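Local atomic coordinates of hypothetical protein (Pseudomonas syringae pv. tomato, PDB entry 2OT9), a protein that is of unknown function but belongs to the YaeQ family of the PDDEXK nuclease-like clan, and binds meso-tartaric acid in a pocket in the crystal. Residues A[86-96]-A[113-124]. Sequence-based numbering, arbitrary orientation.
Sequences QPDADRLTWCS and WEGKVIPAIKNL. With SRT (S,R meso-tartaric acid), chain C.
Trp113 lays its indole against the turn that leads into helix 89-96 and donates from NE1 to Pro87 O (2.9 Å, 158° at the hydrogen). The acceptor lies close to the ring plane, but the indole nitrogen stands well above the carbonyl plane instead of on a lone pair. A chi1 of 179° swings the indole away from its backbone N toward this turn, where two side chains hold it. Gln86 CB and CG lie over the pyrrole side of one face, CB 3.5 Å from Trp113 CD1 and CG 4.2 Å from the five-membered-ring centroid in a CH-pi contact; Val117 CG2 lies over the opposite face. Beyond CG the extended Gln86 chain keeps OE1 near Trp113 CB, its amide tilted 49° to the indole, while NE2 turns away to Tyr107 O. Farther along, the contact turns apolar. Ala89 CB sits among Val117, Ala120 CB (3.8 Å) and Ile121 CG2, and Leu92 CD1 touches Val117 CG1 (3.9 Å), the two side chains crossing at about a right angle. At the far end Leu124 CD1 comes within 3.6 Å of Thr93 CA and CD2 meets Thr93 CG2. Thr93 OG1, beside the backbone N, donates back to Ala89 O, an oxygen also gripped by Thr93 N from the other face of its carbonyl plane. Asp88 N-caps helix 89-96, OD1 accepting from Arg91 N. Gln86 N donates almost straight to SRT O1 (2.7 Å), and the Arg91 guanidinium, salt-bridged to Glu83, has SRT O41 over one face and Cys95 SG over the other. Helix 89-96 thus packs through Trp113 and mostly aliphatic side chains on helix 111-117 and the chain beyond, down to the type I turn 121-124: two consecutive beta-alpha-beta units on parallel strands 78-84, 101-106 and 127-131, with the tartrate pocket at the first strand-helix junction.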
# COMPACT_ATOMS: atom_id res chain seq x y z
N GLN A 86 -6.05 -8.89 1.70
CA GLN A 86 -7.19 -9.57 1.08
C GLN A 86 -8.52 -9.20 1.76
O GLN A 86 -9.19 -10.07 2.30
CB GLN A 86 -6.96 -11.09 1.11
CG GLN A 86 -5.75 -11.53 0.25
CD GLN A 86 -5.50 -13.03 0.26
OE1 GLN A 86 -6.39 -13.82 0.58
NE2 GLN A 86 -4.28 -13.42 -0.10
N PRO A 87 -8.90 -7.90 1.72
CA PRO A 87 -10.21 -7.54 2.29
C PRO A 87 -11.33 -8.16 1.46
O PRO A 87 -11.13 -8.40 0.26
CB PRO A 87 -10.24 -6.01 2.16
CG PRO A 87 -9.30 -5.70 1.03
CD PRO A 87 -8.21 -6.74 1.11
N ASP A 88 -12.48 -8.44 2.07
CA ASP A 88 -13.59 -9.02 1.31
C ASP A 88 -14.39 -7.96 0.53
O ASP A 88 -14.17 -6.76 0.71
CB ASP A 88 -14.49 -9.94 2.20
CG ASP A 88 -15.25 -9.18 3.30
OD1 ASP A 88 -15.58 -7.98 3.14
OD2 ASP A 88 -15.57 -9.83 4.33
N ALA A 89 -15.30 -8.41 -0.32
CA ALA A 89 -16.07 -7.51 -1.17
C ALA A 89 -16.99 -6.59 -0.37
O ALA A 89 -17.28 -5.49 -0.80
CB ALA A 89 -16.89 -8.31 -2.20
N ASP A 90 -17.50 -7.07 0.77
CA ASP A 90 -18.34 -6.22 1.63
C ASP A 90 -17.54 -5.01 2.13
O ASP A 90 -18.02 -3.87 2.06
CB ASP A 90 -18.93 -7.02 2.80
CG ASP A 90 -20.00 -8.02 2.35
OD1 ASP A 90 -21.00 -7.60 1.75
OD2 ASP A 90 -19.85 -9.23 2.62
N ARG A 91 -16.32 -5.24 2.57
CA ARG A 91 -15.48 -4.16 3.13
C ARG A 91 -15.13 -3.15 2.04
O ARG A 91 -15.23 -1.94 2.25
CB ARG A 91 -14.19 -4.71 3.77
CG ARG A 91 -13.32 -3.58 4.36
CD ARG A 91 -12.15 -4.02 5.24
NE ARG A 91 -11.37 -2.84 5.65
CZ ARG A 91 -11.64 -2.07 6.70
NH1 ARG A 91 -12.67 -2.34 7.50
NH2 ARG A 91 -10.85 -1.03 6.97
N LEU A 92 -14.74 -3.66 0.88
CA LEU A 92 -14.49 -2.79 -0.28
C LEU A 92 -15.72 -1.99 -0.66
O LEU A 92 -15.60 -0.81 -0.98
CB LEU A 92 -13.99 -3.60 -1.48
CG LEU A 92 -12.57 -4.15 -1.29
CD1 LEU A 92 -12.20 -5.07 -2.43
CD2 LEU A 92 -11.52 -3.03 -1.15
N THR A 93 -16.90 -2.61 -0.62
CA THR A 93 -18.13 -1.91 -0.96
C THR A 93 -18.38 -0.74 -0.02
O THR A 93 -18.60 0.40 -0.47
CB THR A 93 -19.37 -2.84 -0.96
OG1 THR A 93 -19.15 -3.89 -1.90
CG2 THR A 93 -20.65 -2.07 -1.32
N TRP A 94 -18.33 -1.01 1.28
CA TRP A 94 -18.63 0.00 2.27
C TRP A 94 -17.58 1.09 2.42
O TRP A 94 -17.92 2.26 2.59
CB TRP A 94 -18.98 -0.63 3.61
CG TRP A 94 -20.36 -1.27 3.57
CD1 TRP A 94 -21.48 -0.79 2.95
CD2 TRP A 94 -20.73 -2.51 4.17
NE1 TRP A 94 -22.55 -1.66 3.15
CE2 TRP A 94 -22.11 -2.73 3.88
CE3 TRP A 94 -20.04 -3.48 4.91
CZ2 TRP A 94 -22.79 -3.86 4.32
CZ3 TRP A 94 -20.73 -4.60 5.34
CH2 TRP A 94 -22.08 -4.78 5.04
N CYS A 95 -16.31 0.71 2.37
CA CYS A 95 -15.24 1.70 2.40
C CYS A 95 -15.29 2.62 1.18
O CYS A 95 -15.15 3.82 1.33
CB CYS A 95 -13.86 1.05 2.55
SG CYS A 95 -13.64 0.22 4.17
N SER A 96 -15.54 2.05 -0.00
CA SER A 96 -15.56 2.81 -1.26
C SER A 96 -16.58 3.93 -1.27
O SER A 96 -16.41 4.92 -1.98
CB SER A 96 -15.77 1.91 -2.47
OG SER A 96 -17.09 1.40 -2.49
N TRP A 113 -9.44 -15.92 -3.40
CA TRP A 113 -9.88 -14.54 -3.14
C TRP A 113 -10.41 -13.82 -4.40
O TRP A 113 -11.51 -13.27 -4.38
CB TRP A 113 -8.71 -13.74 -2.53
CG TRP A 113 -9.04 -12.31 -2.24
CD1 TRP A 113 -9.61 -11.82 -1.10
CD2 TRP A 113 -8.83 -11.20 -3.11
NE1 TRP A 113 -9.75 -10.45 -1.20
CE2 TRP A 113 -9.29 -10.05 -2.43
CE3 TRP A 113 -8.30 -11.05 -4.40
CZ2 TRP A 113 -9.24 -8.78 -2.99
CZ3 TRP A 113 -8.24 -9.78 -4.96
CH2 TRP A 113 -8.70 -8.66 -4.25
N GLU A 114 -9.63 -13.82 -5.48
CA GLU A 114 -10.02 -13.09 -6.71
C GLU A 114 -11.36 -13.60 -7.24
O GLU A 114 -12.20 -12.83 -7.71
CB GLU A 114 -8.92 -13.16 -7.77
CG GLU A 114 -8.78 -14.54 -8.42
CD GLU A 114 -7.47 -14.76 -9.14
OE1 GLU A 114 -6.62 -13.82 -9.22
OE2 GLU A 114 -7.29 -15.89 -9.64
N GLY A 115 -11.57 -14.91 -7.14
CA GLY A 115 -12.77 -15.56 -7.63
C GLY A 115 -14.02 -15.12 -6.90
O GLY A 115 -15.08 -15.03 -7.51
N LYS A 116 -13.89 -14.86 -5.60
CA LYS A 116 -14.99 -14.34 -4.80
C LYS A 116 -15.19 -12.83 -4.94
O LYS A 116 -16.31 -12.36 -5.08
CB LYS A 116 -14.80 -14.71 -3.31
CG LYS A 116 -15.14 -16.17 -2.99
CD LYS A 116 -15.21 -16.42 -1.51
CE LYS A 116 -15.04 -17.91 -1.19
NZ LYS A 116 -15.79 -18.81 -2.12
N VAL A 117 -14.10 -12.07 -4.91
CA VAL A 117 -14.19 -10.62 -4.81
C VAL A 117 -14.40 -9.90 -6.15
O VAL A 117 -15.24 -9.02 -6.25
CB VAL A 117 -12.97 -10.06 -4.06
CG1 VAL A 117 -12.98 -8.54 -4.02
CG2 VAL A 117 -12.94 -10.62 -2.64
N ILE A 118 -13.64 -10.28 -7.18
CA ILE A 118 -13.68 -9.55 -8.45
C ILE A 118 -15.08 -9.49 -9.11
O ILE A 118 -15.49 -8.43 -9.57
CB ILE A 118 -12.59 -10.05 -9.46
CG1 ILE A 118 -11.15 -9.84 -8.91
CG2 ILE A 118 -12.79 -9.46 -10.84
CD1 ILE A 118 -10.78 -8.41 -8.47
N PRO A 119 -15.81 -10.63 -9.14
CA PRO A 119 -17.16 -10.58 -9.72
C PRO A 119 -18.15 -9.75 -8.90
O PRO A 119 -19.16 -9.32 -9.46
CB PRO A 119 -17.61 -12.06 -9.69
CG PRO A 119 -16.35 -12.85 -9.60
CD PRO A 119 -15.46 -12.00 -8.72
N ALA A 120 -17.85 -9.52 -7.63
CA ALA A 120 -18.80 -8.89 -6.70
C ALA A 120 -18.67 -7.36 -6.59
O ALA A 120 -19.51 -6.71 -5.95
CB ALA A 120 -18.67 -9.52 -5.30
N ILE A 121 -17.62 -6.81 -7.20
CA ILE A 121 -17.32 -5.39 -7.07
C ILE A 121 -17.46 -4.63 -8.39
O ILE A 121 -16.98 -3.50 -8.51
CB ILE A 121 -15.91 -5.16 -6.49
CG1 ILE A 121 -14.84 -5.75 -7.42
CG2 ILE A 121 -15.80 -5.74 -5.08
CD1 ILE A 121 -13.45 -5.40 -7.00
N LYS A 122 -18.13 -5.24 -9.36
CA LYS A 122 -18.36 -4.63 -10.68
C LYS A 122 -18.98 -3.25 -10.63
O LYS A 122 -18.57 -2.35 -11.36
CB LYS A 122 -19.25 -5.53 -11.54
CG LYS A 122 -18.65 -6.87 -11.88
CD LYS A 122 -17.30 -6.71 -12.52
CE LYS A 122 -17.05 -7.76 -13.58
NZ LYS A 122 -15.80 -7.41 -14.35
N ASN A 123 -19.97 -3.08 -9.76
CA ASN A 123 -20.74 -1.84 -9.68
C ASN A 123 -20.14 -0.79 -8.76
O ASN A 123 -20.68 0.31 -8.62
CB ASN A 123 -22.18 -2.14 -9.28
CG ASN A 123 -22.88 -3.02 -10.28
OD1 ASN A 123 -22.51 -3.05 -11.46
ND2 ASN A 123 -23.91 -3.75 -9.83
N LEU A 124 -19.01 -1.12 -8.14
CA LEU A 124 -18.35 -0.19 -7.26
C LEU A 124 -17.67 0.90 -8.05
O LEU A 124 -17.20 0.68 -9.17
CB LEU A 124 -17.38 -0.92 -6.34
CG LEU A 124 -18.01 -1.89 -5.33
CD1 LEU A 124 -16.95 -2.33 -4.37
CD2 LEU A 124 -19.13 -1.22 -4.57
O1 SRT C . -5.76 -8.71 4.36
O11 SRT C . -7.53 -9.35 5.48
C1 SRT C . -6.59 -8.56 5.28
C2 SRT C . -6.40 -7.33 6.13
O2 SRT C . -6.38 -7.55 7.55
C3 SRT C . -7.49 -6.36 5.73
O3 SRT C . -6.97 -5.77 4.53
C4 SRT C . -7.78 -5.34 6.81
O4 SRT C . -6.86 -4.78 7.46
O41 SRT C . -8.99 -5.08 7.02